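Local coordinates for putative transcriptional regulator protein (Vibrio parahaemolyticus, PDB 3ER6), which probably regulates transcription as an AraC-type DNA-binding protein, the piece present here being its DJ-1/PfpI-like domain rather than the helix-turn-helix part, at the interface of chains A and B. Numbering follows the deposited sequence. Chains: chain A/B, Putative transcriptional regulator protein.

Contact 1: the interface of chains A and B. Residues chain A 21, 25-26, 29; chain B 20-22, 61.
The start of helix 22-36 of chain B, in the DJ-1/PfpI-like domain, meets the flank of helix 22-37 of chain A, where A:Glu29 takes the backbone of B:Phe21 and B:Ala22. One carboxylate oxygen does the work: A:Glu29 OE2 accepts from B:Phe21 N at 2.9 Å and from B:Ala22 N at 3.1 Å. Both N-H groups come in on the syn side but from opposite faces of the carboxylate plane, and the bond to B:Ala22 is the straighter, 161° at the hydrogen. Glutamate suits this place because the first turn of a helix leaves backbone N-H groups without partners from its own helix; its carboxylate thus caps the neighbouring chain's helix, and the positive end of the helix dipole would be expected to favour the charged form. The side chain of A:Glu29 is extended beyond CG (chi2 177°), which carries the carboxylate across to the other chain.

Beside this polar grip lies an apolar patch. The small methyl of B:Ala22 lets the two helices come close, its CB lying 3.6 Å from A:Ser26 CA and equally near A:Ile25 CG2. In A:Ile25 the CG2 methyl stands anti to the backbone N and meets the ring of B:Phe21, with CE2 of that ring 3.7 Å from CG2. The other branch of A:Ile25 points elsewhere: branching at CB lets one residue fill two places, and its CD1 touches B:Ile61 CD1 at 3.8 Å. That same B:Ile61 methyl lies in plane at the edge of the B:Phe21 ring.

Contact 2: the interface of chains A and B. Residues chain A 19-20, 58; chain B 29, 33, 36.
Hydrogen bonding across this part of the interface centres on A:Tyr20, in the loop before helix 22-37 of chain A, and B:Thr33, on helix 22-36 of chain B. The phenol oxygen A:Tyr20 OH and the hydroxyl B:Thr33 OG1 are hydrogen-bonded at 2.6 Å. B:Thr33 also donates from OG1 to the carbonyl B:Glu29 O, one turn earlier in its helix. Threonine suits this surface: OG1 stands beside the backbone N (chi1 -57°), placed for both partners, while the CG2 methyl also comes near the phenol oxygen. Tyrosine is long enough to carry its hydroxyl to B:Thr33 while ring atom CD1 passes the B:Glu29 carboxylate, so one residue supplies both packing surface and a polar end.

Within chain A, A:Arg58 grips the carbonyl A:Arg19 O side-on with NE and NH2. The NE bond, 2.9 Å from NE to A:Arg19 O, lies in the carbonyl plane on a lone pair; the NH2 donor is tilted 31° from that plane. This double hold fixes the guanidinium and ties A:Arg58 to the loop carrying A:Tyr20.

Charged and water-mediated contacts extend outward from the same guanidinium. A:Arg58 NH1 forms a long salt bridge with B:Glu36 OE1, at 3.8 Å, and NH2 bonds water 1, which is in turn bonded to B:Glu36 OE1. B:Glu36 is poorly ordered, so this outer link is tentative. Arginine suits the position because its several N-H groups can serve a carbonyl and a water at once, and perhaps the B:Glu36 carboxylate.

Apolar contact joins the long side chains. B:Glu29 and A:Arg58 cross at about a right angle, with A:Arg58 CD 3.7 Å from B:Glu29 CA. The carboxylate carbon B:Glu29 CD rests 3.5 Å from A:Tyr20 CA, while the tyrosine ring is turned 75° from the carboxylate plane. Together these contacts hold the A:Tyr20 loop along one side of the partner's helix and add to the pairing of the two chains.

Contact 1: the interface of chains A and B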
ATOM      1  N   PHE A  21       0.947  -7.520  -2.885  1.00 25.15           N
ATOM      2  CA  PHE A  21       1.546  -6.548  -3.825  1.00 26.42           C
ATOM      3  C   PHE A  21       1.264  -5.100  -3.447  1.00 26.77           C
ATOM      4  O   PHE A  21       1.853  -4.178  -4.062  1.00 24.92           O
ATOM      5  CB  PHE A  21       1.141  -6.820  -5.286  1.00 26.90           C
ATOM      6  CG  PHE A  21      -0.256  -6.336  -5.640  1.00 29.24           C
ATOM      7  CD1 PHE A  21      -0.451  -5.187  -6.386  1.00 25.37           C
ATOM      8  CD2 PHE A  21      -1.387  -7.070  -5.229  1.00 29.42           C
ATOM      9  CE1 PHE A  21      -1.758  -4.740  -6.713  1.00 28.70           C
ATOM     10  CE2 PHE A  21      -2.676  -6.642  -5.576  1.00 31.94           C
ATOM     11  CZ  PHE A  21      -2.862  -5.463  -6.305  1.00 27.98           C
ATOM     12  N   ILE A  25       2.777  -1.130  -4.841  1.00 24.75           N
ATOM     13  CA  ILE A  25       1.929  -0.023  -5.373  1.00 25.10           C
ATOM     14  C   ILE A  25       2.124   1.224  -4.473  1.00 24.92           C
ATOM     15  O   ILE A  25       2.268   2.329  -4.979  1.00 23.41           O
ATOM     16  CB  ILE A  25       0.432  -0.411  -5.322  1.00 26.47           C
ATOM     17  CG1 ILE A  25       0.187  -1.792  -5.955  1.00 26.90           C
ATOM     18  CG2 ILE A  25      -0.504   0.726  -5.947  1.00 26.50           C
ATOM     19  CD1 ILE A  25       0.702  -1.840  -7.415  1.00 30.38           C
ATOM     20  N   SER A  26       2.122   1.066  -3.130  1.00 25.33           N
ATOM     21  CA  SER A  26       2.278   2.261  -2.282  1.00 25.40           C
ATOM     22  C   SER A  26       3.654   2.926  -2.528  1.00 25.47           C
ATOM     23  O   SER A  26       3.747   4.149  -2.509  1.00 24.37           O
ATOM     24  CB  SER A  26       2.074   1.938  -0.790  1.00 25.80           C
ATOM     25  OG  SER A  26       3.060   1.035  -0.339  1.00 27.53           O
ATOM     26  N   GLU A  29       3.327   4.968  -5.604  1.00 24.21           N
ATOM     27  CA  GLU A  29       2.528   6.164  -5.338  1.00 24.12           C
ATOM     28  C   GLU A  29       3.388   7.179  -4.637  1.00 23.71           C
ATOM     29  O   GLU A  29       3.282   8.363  -4.935  1.00 24.86           O
ATOM     30  CB  GLU A  29       1.347   5.778  -4.423  1.00 23.24           C
ATOM     31  CG  GLU A  29       0.292   4.983  -5.266  1.00 22.73           C
ATOM     32  CD  GLU A  29      -0.948   4.450  -4.479  1.00 26.08           C
ATOM     33  OE1 GLU A  29      -1.108   4.782  -3.314  1.00 27.54           O
ATOM     34  OE2 GLU A  29      -1.722   3.687  -5.089  1.00 25.71           O
TER
ATOM     35  N   TYR B  20      -4.365   6.440  -6.328  1.00 24.24           N
ATOM     36  CA  TYR B  20      -4.102   6.175  -4.910  1.00 24.93           C
ATOM     37  C   TYR B  20      -4.973   5.005  -4.456  1.00 25.44           C
ATOM     38  O   TYR B  20      -5.998   5.232  -3.858  1.00 27.36           O
ATOM     39  CB  TYR B  20      -4.344   7.430  -4.051  1.00 24.83           C
ATOM     40  CG  TYR B  20      -3.290   8.502  -4.322  1.00 25.19           C
ATOM     41  CD1 TYR B  20      -1.994   8.383  -3.803  1.00 25.41           C
ATOM     42  CD2 TYR B  20      -3.574   9.557  -5.181  1.00 26.30           C
ATOM     43  CE1 TYR B  20      -1.004   9.366  -4.097  1.00 29.27           C
ATOM     44  CE2 TYR B  20      -2.621  10.549  -5.474  1.00 28.45           C
ATOM     45  CZ  TYR B  20      -1.327  10.411  -4.978  1.00 25.04           C
ATOM     46  OH  TYR B  20      -0.385  11.399  -5.244  1.00 28.87           O
ATOM     47  N   PHE B  21      -4.599   3.779  -4.768  1.00 24.52           N
ATOM     48  CA  PHE B  21      -5.437   2.604  -4.346  1.00 25.93           C
ATOM     49  C   PHE B  21      -4.674   1.578  -3.483  1.00 26.36           C
ATOM     50  O   PHE B  21      -5.265   0.613  -2.975  1.00 25.91           O
ATOM     51  CB  PHE B  21      -6.123   1.908  -5.526  1.00 25.23           C
ATOM     52  CG  PHE B  21      -5.218   1.030  -6.343  1.00 26.82           C
ATOM     53  CD1 PHE B  21      -5.180  -0.329  -6.154  1.00 26.00           C
ATOM     54  CD2 PHE B  21      -4.396   1.596  -7.340  1.00 27.07           C
ATOM     55  CE1 PHE B  21      -4.274  -1.154  -6.911  1.00 24.10           C
ATOM     56  CE2 PHE B  21      -3.524   0.815  -8.048  1.00 28.56           C
ATOM     57  CZ  PHE B  21      -3.459  -0.569  -7.842  1.00 27.85           C
ATOM     58  N   ALA B  22      -3.365   1.757  -3.354  1.00 24.79           N
ATOM     59  CA  ALA B  22      -2.577   0.820  -2.590  1.00 26.15           C
ATOM     60  C   ALA B  22      -3.154   0.580  -1.201  1.00 25.63           C
ATOM     61  O   ALA B  22      -3.055  -0.523  -0.666  1.00 25.78           O
ATOM     62  CB  ALA B  22      -1.149   1.307  -2.446  1.00 24.75           C
ATOM     63  N   ILE B  61      -0.050  -0.329 -15.020  1.00 27.81           N
ATOM     64  CA  ILE B  61      -0.941  -1.502 -14.794  1.00 28.07           C
ATOM     65  C   ILE B  61      -2.389  -1.098 -14.914  1.00 28.21           C
ATOM     66  O   ILE B  61      -2.728   0.118 -14.773  1.00 27.96           O
ATOM     67  CB  ILE B  61      -0.796  -2.087 -13.351  1.00 26.99           C
ATOM     68  CG1 ILE B  61      -1.059  -1.009 -12.276  1.00 27.67           C
ATOM     69  CG2 ILE B  61       0.599  -2.659 -13.111  1.00 29.54           C
ATOM     70  CD1 ILE B  61      -1.016  -1.576 -10.773  1.00 29.63           C
TER

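Contact 2: the interface of chains A and B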
ATOM      1  N   ARG A  19      -0.755 -12.002  -3.729  1.00 28.06           N
ATOM      2  CA  ARG A  19      -1.138 -12.106  -2.324  1.00 27.23           C
ATOM      3  C   ARG A  19      -0.663 -10.905  -1.502  1.00 26.76           C
ATOM      4  O   ARG A  19      -1.325 -10.514  -0.517  1.00 26.98           O
ATOM      5  CB  ARG A  19      -0.577 -13.410  -1.726  1.00 26.21           C
ATOM      6  CG  ARG A  19      -1.060 -14.749  -2.417  1.00 31.09           C
ATOM      7  CD  ARG A  19      -2.595 -15.003  -2.264  1.00 35.21           C
ATOM      8  NE  ARG A  19      -3.343 -14.259  -3.287  1.00 37.44           N
ATOM      9  CZ  ARG A  19      -4.662 -14.053  -3.247  1.00 38.29           C
ATOM     10  NH1 ARG A  19      -5.249 -13.350  -4.181  1.00 34.70           N
ATOM     11  NH2 ARG A  19      -5.391 -14.536  -2.246  1.00 34.38           N
ATOM     12  N   TYR A  20       0.447 -10.283  -1.934  1.00 25.02           N
ATOM     13  CA  TYR A  20       1.068  -9.217  -1.180  1.00 26.71           C
ATOM     14  C   TYR A  20       1.740  -8.291  -2.158  1.00 26.51           C
ATOM     15  O   TYR A  20       2.964  -8.348  -2.341  1.00 26.88           O
ATOM     16  CB  TYR A  20       2.123  -9.810  -0.198  1.00 25.44           C
ATOM     17  CG  TYR A  20       1.436 -10.626   0.882  1.00 27.16           C
ATOM     18  CD1 TYR A  20       0.685  -9.992   1.882  1.00 27.55           C
ATOM     19  CD2 TYR A  20       1.496 -12.031   0.884  1.00 28.28           C
ATOM     20  CE1 TYR A  20       0.033 -10.766   2.901  1.00 28.45           C
ATOM     21  CE2 TYR A  20       0.823 -12.798   1.834  1.00 28.54           C
ATOM     22  CZ  TYR A  20       0.120 -12.187   2.838  1.00 28.18           C
ATOM     23  OH  TYR A  20      -0.509 -12.973   3.792  1.00 30.75           O
ATOM     24  N   ARG A  58      -6.150  -9.696  -4.062  1.00 29.45           N
ATOM     25  CA  ARG A  58      -7.262  -9.986  -3.187  1.00 29.39           C
ATOM     26  C   ARG A  58      -8.487  -9.205  -3.624  1.00 29.40           C
ATOM     27  O   ARG A  58      -8.389  -8.276  -4.395  1.00 27.65           O
ATOM     28  CB  ARG A  58      -6.842  -9.637  -1.784  1.00 32.08           C
ATOM     29  CG  ARG A  58      -5.774 -10.689  -1.321  1.00 31.25           C
ATOM     30  CD  ARG A  58      -5.226 -10.284  -0.076  1.00 33.64           C
ATOM     31  NE  ARG A  58      -4.013 -11.016   0.302  1.00 29.88           N
ATOM     32  CZ  ARG A  58      -3.957 -12.187   0.945  1.00 33.63           C
ATOM     33  NH1 ARG A  58      -5.045 -12.917   1.239  1.00 28.34           N
ATOM     34  NH2 ARG A  58      -2.758 -12.649   1.272  1.00 29.61           N
TER
ATOM     35  N   GLU B  29      -5.172  -7.162   2.445  1.00 26.84           N
ATOM     36  CA  GLU B  29      -4.125  -8.137   2.748  1.00 27.01           C
ATOM     37  C   GLU B  29      -4.067  -8.381   4.271  1.00 28.69           C
ATOM     38  O   GLU B  29      -3.964  -9.561   4.716  1.00 30.81           O
ATOM     39  CB  GLU B  29      -2.760  -7.655   2.201  1.00 27.03           C
ATOM     40  CG  GLU B  29      -2.757  -7.577   0.677  1.00 25.90           C
ATOM     41  CD  GLU B  29      -1.409  -7.031   0.064  1.00 27.70           C
ATOM     42  OE1 GLU B  29      -0.512  -6.691   0.847  1.00 27.22           O
ATOM     43  OE2 GLU B  29      -1.325  -6.962  -1.197  1.00 30.47           O
ATOM     44  N   THR B  33      -5.208 -11.871   5.807  1.00 31.99           N
ATOM     45  CA  THR B  33      -4.172 -12.588   6.510  1.00 34.42           C
ATOM     46  C   THR B  33      -4.553 -12.894   7.976  1.00 35.96           C
ATOM     47  O   THR B  33      -4.417 -14.029   8.433  1.00 36.02           O
ATOM     48  CB  THR B  33      -2.793 -11.872   6.425  1.00 33.24           C
ATOM     49  OG1 THR B  33      -2.442 -11.688   5.028  1.00 31.22           O
ATOM     50  CG2 THR B  33      -1.750 -12.725   7.145  1.00 34.39           C
ATOM     51  N   GLU B  36      -6.804 -15.908   8.332  1.00 50.08           N
ATOM     52  CA  GLU B  36      -6.093 -17.203   8.162  1.00 52.48           C
ATOM     53  C   GLU B  36      -5.576 -17.757   9.481  1.00 53.84           C
ATOM     54  O   GLU B  36      -5.494 -18.966   9.679  1.00 54.07           O
ATOM     55  CB  GLU B  36      -4.909 -17.074   7.176  1.00 53.72           C
ATOM     56  CG  GLU B  36      -5.297 -16.635   5.743  1.00 55.84           C
ATOM     57  CD  GLU B  36      -4.077 -16.317   4.840  1.00 60.75           C
ATOM     58  OE1 GLU B  36      -4.270 -15.718   3.741  1.00 60.50           O
ATOM     59  OE2 GLU B  36      -2.934 -16.631   5.258  1.00 62.42           O
TER
HETATM   60  O   HOH W   1      -2.334 -15.317   2.215  1.00 48.93           O

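The C-alpha centres of contact 1 and contact 2 lie about 15 Å apart, along an interface with two-fold symmetry. Both use the same elements with chains exchanged: the helix starting at residue 22 and the loop leading into it, with B:Tyr20 in contact 1 and A:Tyr20 in contact 2. Residue 29 appears from chain A in contact 1 and from chain B in contact 2, so its capping role should recur in both copies. Symmetry also gives each contact a twin. This could support a dimer of the regulator, although the deposited pair alone does not establish the biological assembly.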